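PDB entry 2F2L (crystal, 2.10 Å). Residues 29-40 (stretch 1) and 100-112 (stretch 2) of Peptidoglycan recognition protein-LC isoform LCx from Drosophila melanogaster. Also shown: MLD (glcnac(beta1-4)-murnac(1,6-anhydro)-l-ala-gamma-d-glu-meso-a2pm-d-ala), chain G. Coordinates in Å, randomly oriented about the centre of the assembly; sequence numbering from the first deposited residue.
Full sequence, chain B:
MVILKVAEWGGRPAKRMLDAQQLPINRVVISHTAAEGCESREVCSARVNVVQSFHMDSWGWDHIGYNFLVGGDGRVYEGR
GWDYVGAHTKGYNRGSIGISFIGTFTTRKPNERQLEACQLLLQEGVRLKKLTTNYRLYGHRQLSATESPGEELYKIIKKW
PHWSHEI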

# COMPACT_ATOMS: atom_id res chain seq x y z
N VAL B 29 21.04 -2.54 -1.11
CA VAL B 29 19.99 -1.73 -1.71
C VAL B 29 19.01 -1.29 -0.63
O VAL B 29 18.38 -2.12 0.03
CB VAL B 29 19.26 -2.49 -2.83
CG1 VAL B 29 18.19 -1.60 -3.45
CG2 VAL B 29 20.25 -2.95 -3.89
N ILE B 30 18.91 0.01 -0.42
CA ILE B 30 18.01 0.58 0.58
C ILE B 30 16.65 0.96 -0.03
O ILE B 30 16.57 1.74 -1.00
CB ILE B 30 18.63 1.84 1.24
CG1 ILE B 30 19.96 1.49 1.94
CG2 ILE B 30 17.63 2.54 2.17
CD1 ILE B 30 19.92 0.31 2.88
N SER B 31 15.58 0.43 0.56
CA SER B 31 14.21 0.75 0.17
C SER B 31 13.45 1.31 1.36
O SER B 31 13.98 1.39 2.47
CB SER B 31 13.50 -0.51 -0.35
OG SER B 31 13.50 -1.55 0.64
N HIS B 32 12.20 1.71 1.13
CA HIS B 32 11.22 1.83 2.23
C HIS B 32 10.02 0.96 1.91
O HIS B 32 9.87 0.49 0.78
CB HIS B 32 10.82 3.31 2.49
CG HIS B 32 10.11 3.99 1.36
ND1 HIS B 32 9.64 5.28 1.46
CD2 HIS B 32 9.76 3.57 0.12
CE1 HIS B 32 9.06 5.63 0.33
NE2 HIS B 32 9.10 4.60 -0.50
N THR B 33 9.15 0.75 2.88
CA THR B 33 7.96 -0.07 2.67
C THR B 33 6.82 0.68 2.00
O THR B 33 5.89 0.04 1.50
CB THR B 33 7.40 -0.67 4.01
OG1 THR B 33 6.99 0.38 4.89
CG2 THR B 33 8.41 -1.61 4.66
N ALA B 34 6.88 2.01 2.00
CA ALA B 34 5.82 2.91 1.50
C ALA B 34 4.45 2.70 2.17
O ALA B 34 3.38 2.94 1.58
CB ALA B 34 5.71 2.82 -0.00
N ALA B 35 4.49 2.31 3.44
CA ALA B 35 3.30 2.22 4.27
C ALA B 35 3.57 3.00 5.55
O ALA B 35 4.49 3.84 5.58
CB ALA B 35 2.92 0.76 4.51
N GLU B 36 2.77 2.79 6.59
CA GLU B 36 2.91 3.60 7.80
C GLU B 36 4.15 3.12 8.58
O GLU B 36 4.52 1.97 8.50
CB GLU B 36 1.62 3.56 8.65
CG GLU B 36 1.64 4.55 9.81
CD GLU B 36 0.34 4.62 10.63
OE1 GLU B 36 -0.72 4.08 10.19
OE2 GLU B 36 0.39 5.21 11.73
N GLY B 37 4.81 4.03 9.28
CA GLY B 37 5.90 3.69 10.20
C GLY B 37 5.39 3.19 11.52
O GLY B 37 4.20 2.88 11.66
N CYS B 38 6.28 3.13 12.52
CA CYS B 38 6.01 2.43 13.75
C CYS B 38 7.08 2.79 14.80
O CYS B 38 8.20 3.14 14.44
CB CYS B 38 5.97 0.93 13.46
SG CYS B 38 7.51 0.24 12.76
N GLU B 39 6.72 2.72 16.08
CA GLU B 39 7.60 3.22 17.14
C GLU B 39 7.78 2.25 18.30
O GLU B 39 8.33 2.63 19.34
CB GLU B 39 7.06 4.55 17.71
CG GLU B 39 6.42 5.48 16.70
CD GLU B 39 7.39 5.96 15.65
OE1 GLU B 39 8.61 5.74 15.83
OE2 GLU B 39 6.93 6.55 14.64
N SER B 40 7.32 1.02 18.14
CA SER B 40 7.37 0.03 19.21
C SER B 40 7.42 -1.37 18.63
O SER B 40 7.02 -1.59 17.49
CB SER B 40 6.12 0.16 20.09
OG SER B 40 4.94 -0.17 19.36
N SER B 100 14.92 -2.65 4.05
CA SER B 100 13.81 -1.72 3.91
C SER B 100 13.57 -0.96 5.20
O SER B 100 13.46 -1.58 6.26
CB SER B 100 12.53 -2.45 3.51
OG SER B 100 11.55 -1.52 3.04
N PHE B 101 13.48 0.37 5.11
CA PHE B 101 13.05 1.16 6.27
C PHE B 101 11.54 1.09 6.35
O PHE B 101 10.86 1.34 5.34
CB PHE B 101 13.49 2.62 6.14
CG PHE B 101 14.93 2.86 6.49
CD1 PHE B 101 15.96 2.18 5.83
CD2 PHE B 101 15.27 3.79 7.47
CE1 PHE B 101 17.31 2.40 6.16
CE2 PHE B 101 16.63 4.03 7.79
CZ PHE B 101 17.64 3.32 7.12
N ILE B 102 11.01 0.72 7.52
CA ILE B 102 9.58 0.60 7.70
C ILE B 102 9.01 2.01 7.77
O ILE B 102 9.38 2.81 8.67
CB ILE B 102 9.21 -0.20 8.97
CG1 ILE B 102 9.80 -1.61 8.92
CG2 ILE B 102 7.69 -0.29 9.11
CD1 ILE B 102 9.57 -2.41 10.22
N GLY B 103 8.14 2.32 6.80
CA GLY B 103 7.54 3.63 6.70
C GLY B 103 7.58 4.18 5.29
O GLY B 103 7.90 3.48 4.34
N THR B 104 7.25 5.47 5.19
CA THR B 104 7.24 6.21 3.95
C THR B 104 8.06 7.48 4.15
O THR B 104 7.66 8.35 4.95
CB THR B 104 5.79 6.60 3.53
OG1 THR B 104 5.00 5.41 3.39
CG2 THR B 104 5.77 7.36 2.21
N PHE B 105 9.17 7.63 3.41
CA PHE B 105 10.14 8.72 3.64
C PHE B 105 10.28 9.67 2.47
O PHE B 105 11.37 10.18 2.17
CB PHE B 105 11.47 8.12 4.13
CG PHE B 105 11.28 7.26 5.30
CD1 PHE B 105 11.02 7.84 6.54
CD2 PHE B 105 11.15 5.89 5.16
CE1 PHE B 105 10.75 7.06 7.64
CE2 PHE B 105 10.88 5.11 6.25
CZ PHE B 105 10.68 5.68 7.49
N THR B 106 9.14 9.94 1.85
CA THR B 106 9.08 10.85 0.71
C THR B 106 9.23 12.30 1.16
O THR B 106 9.90 13.07 0.49
CB THR B 106 7.76 10.70 -0.05
OG1 THR B 106 6.67 10.83 0.88
CG2 THR B 106 7.67 9.34 -0.72
N THR B 107 8.59 12.70 2.25
CA THR B 107 8.77 14.07 2.72
C THR B 107 9.18 14.18 4.20
O THR B 107 9.35 15.29 4.71
CB THR B 107 7.50 14.91 2.53
OG1 THR B 107 6.47 14.34 3.32
CG2 THR B 107 7.08 14.98 1.05
N ARG B 108 9.33 13.04 4.85
CA ARG B 108 9.67 12.95 6.27
C ARG B 108 10.94 12.11 6.39
O ARG B 108 11.08 11.11 5.71
CB ARG B 108 8.50 12.26 6.98
CG ARG B 108 8.62 12.11 8.49
CD ARG B 108 7.26 11.69 9.08
NE ARG B 108 7.40 11.19 10.45
CZ ARG B 108 6.38 10.80 11.22
NH1 ARG B 108 5.13 10.85 10.76
NH2 ARG B 108 6.62 10.37 12.45
N LYS B 109 11.86 12.52 7.26
CA LYS B 109 13.12 11.79 7.45
C LYS B 109 12.89 10.58 8.32
O LYS B 109 12.04 10.59 9.18
CB LYS B 109 14.17 12.65 8.15
CG LYS B 109 14.48 13.96 7.48
CD LYS B 109 15.66 14.58 8.17
CE LYS B 109 15.69 16.05 7.98
NZ LYS B 109 16.01 16.34 6.59
N PRO B 110 13.69 9.53 8.12
CA PRO B 110 13.66 8.44 9.09
C PRO B 110 14.18 8.95 10.44
O PRO B 110 14.95 9.92 10.50
CB PRO B 110 14.63 7.42 8.49
CG PRO B 110 15.55 8.25 7.67
CD PRO B 110 14.70 9.30 7.07
N ASN B 111 13.77 8.31 11.52
CA ASN B 111 14.13 8.81 12.84
C ASN B 111 15.52 8.36 13.31
O ASN B 111 16.19 7.53 12.68
CB ASN B 111 13.01 8.52 13.86
CG ASN B 111 12.96 7.08 14.32
OD1 ASN B 111 13.97 6.38 14.40
ND2 ASN B 111 11.77 6.64 14.68
N GLU B 112 15.98 8.99 14.38
CA GLU B 112 17.33 8.78 14.90
C GLU B 112 17.66 7.29 15.16
O GLU B 112 18.75 6.81 14.81
CB GLU B 112 17.47 9.61 16.15
CG GLU B 112 18.72 9.35 16.99
CD GLU B 112 18.72 10.17 18.26
OE1 GLU B 112 19.33 9.72 19.24
OE2 GLU B 112 18.13 11.27 18.26
CAA MLD G . 6.35 5.70 -2.41
CAB MLD G . 6.97 4.61 -3.26
OAC MLD G . 8.08 4.17 -3.00
N2 MLD G . 6.22 4.19 -4.28
C2 MLD G . 6.63 3.18 -5.25
C3 MLD G . 6.42 3.79 -6.64
O3 MLD G . 7.20 4.99 -6.84
C4 MLD G . 6.67 2.75 -7.73
O4 MLD G . 6.28 3.33 -8.95
C5 MLD G . 5.81 1.51 -7.45
C6 MLD G . 6.04 0.31 -8.40
O6 MLD G . 4.99 -0.67 -8.15
O5 MLD G . 6.17 1.02 -6.16
C1 MLD G . 5.79 1.93 -5.10
O1 MLD G . 6.10 1.32 -3.87
CA4 MLD G . 5.19 0.24 -3.56
CA5 MLD G . 3.78 0.65 -3.12
OA5 MLD G . 3.43 0.20 -1.77
CA6 MLD G . 2.95 -0.25 -3.96
OA6 MLD G . 2.96 -1.48 -3.25
CA1 MLD G . 3.52 -1.22 -1.93
CA2 MLD G . 5.00 -1.65 -1.96
NAD MLD G . 5.43 -2.04 -0.60
CAE MLD G . 5.96 -3.22 -0.32
CAF MLD G . 6.31 -3.42 1.14
OAG MLD G . 6.17 -4.10 -1.16
CA3 MLD G . 5.89 -0.51 -2.45
OAH MLD G . 7.18 -1.01 -2.97
CAI MLD G . 8.28 -0.90 -2.04
CAJ MLD G . 9.02 0.41 -2.17
CAL MLD G . 9.28 -2.05 -2.31
OAM MLD G . 10.31 -2.06 -1.65
N MLD G . 8.97 -2.98 -3.22
CA MLD G . 9.82 -4.13 -3.53
CB MLD G . 9.38 -5.24 -2.57
C MLD G . 9.50 -4.56 -4.97
O MLD G . 8.33 -4.76 -5.31
NAN MLD G . 10.55 -4.65 -5.78
CAO MLD G . 10.51 -5.04 -7.19
CAP MLD G . 11.34 -4.05 -8.08
OBA MLD G . 11.69 -4.49 -9.17
OAQ MLD G . 11.64 -2.91 -7.64
CBB MLD G . 11.21 -6.39 -7.36
CBC MLD G . 10.48 -7.57 -6.74
CBD MLD G . 11.26 -8.85 -7.07
OBE MLD G . 12.47 -8.83 -7.30
NBF MLD G . 10.54 -9.96 -7.08
CBG MLD G . 11.13 -11.27 -7.37
CBH MLD G . 11.57 -11.33 -8.84
OBI MLD G . 10.84 -10.90 -9.74
NBJ MLD G . 12.78 -11.83 -9.05
CBK MLD G . 13.39 -12.00 -10.39
CBL MLD G . 13.78 -13.47 -10.56
CBM MLD G . 14.65 -11.14 -10.63
OBO MLD G . 15.32 -10.78 -9.62
OBN MLD G . 14.92 -10.87 -11.82
CBP MLD G . 10.10 -12.36 -7.02
CBQ MLD G . 10.74 -13.75 -6.92
CBR MLD G . 9.73 -14.79 -6.42
CBS MLD G . 10.39 -16.01 -5.79
CBT MLD G . 10.96 -15.63 -4.42
OBV MLD G . 10.14 -15.45 -3.50
OBU MLD G . 12.20 -15.53 -4.31
NBW MLD G . 11.46 -16.51 -6.66
O HOH W 1 9.08 3.27 11.23

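Residues 29-32 and 100-101 are the ends of two strands that lie side by side and run parallel. Ser31 pairs with Ser100 and His32 with Phe101, each with CA atoms 4.5 Å apart. Phe101 N donates to Ser31 O at 2.9 Å, and the N-H points almost straight at the oxygen. Thr33 N then donates to Phe101 O at 3.1 Å. Phe101 therefore uses both its N and its O toward the other stretch: N to Ser31 in the strand, O to Thr33 just past its end. Bonding to the residues on both sides of His32 is the usual parallel pattern. CA-H...O contacts support the ladder: Ser100 CA lies 3.4 Å from Ser31 O, and His32 CA lies 3.2 Å from Phe101 O.

Beyond the strands the two chains stay close as loops. Ala34 N makes a weak hydrogen bond to Gly103 O at 2.9 Å, with a bent angle. Gly103 CA approaches Ala35 O at 3.3 Å. The backbone angles of Gly103 call for glycine, since a CB would be jammed against the preceding carbonyl oxygen. It would also clash with Phe105 CZ. Further along, water 1 joins the two backbones: it accepts from Cys38 N at 3.1 Å and donates to Ile102 O at 2.6 Å.

Side chains extend this backbone network. Ser31 and Ser100 point to the same face of the sheet, where Ser100 OG donates a weak hydrogen bond to Ser31 OG at 3.1 Å. His32 and Phe101 point to the other face. Two threonines bond to main chain across the contact. Thr33 OG1 accepts from Gly103 N at 3.0 Å, and Thr104 OG1 donates to Ala35 O at 2.7 Å.

The His32 ring links the contact to the ligand. Its ND1 accepts from Phe105 N at 3.1 Å, which leaves ND1 without a proton in this bond. Its NE2 donates to OAC of MLD at 2.7 Å. Both bonds are nearly straight and lie at the ring edge. The backbone bond thus holds the ring from one nitrogen while the other faces the sugar's acetyl oxygen. Next to it, Thr33 O accepts from NAD of MLD at 3.0 Å. These contacts fit a peptidoglycan recognition protein.

Apolar contacts are few. Ile30 CG2 lies 4.0 Å from Phe101 CE1, and Cys38 SG lies 3.7 Å from Ile102 CG2. His32 CB meets the edge of the Phe105 ring, 3.7 Å from Phe105 CD2.

At the periphery, Glu39 OE2 is 4.4 Å from Arg108 NH2. This is too far for a salt bridge, and the oxygen lies well out of the guanidinium plane.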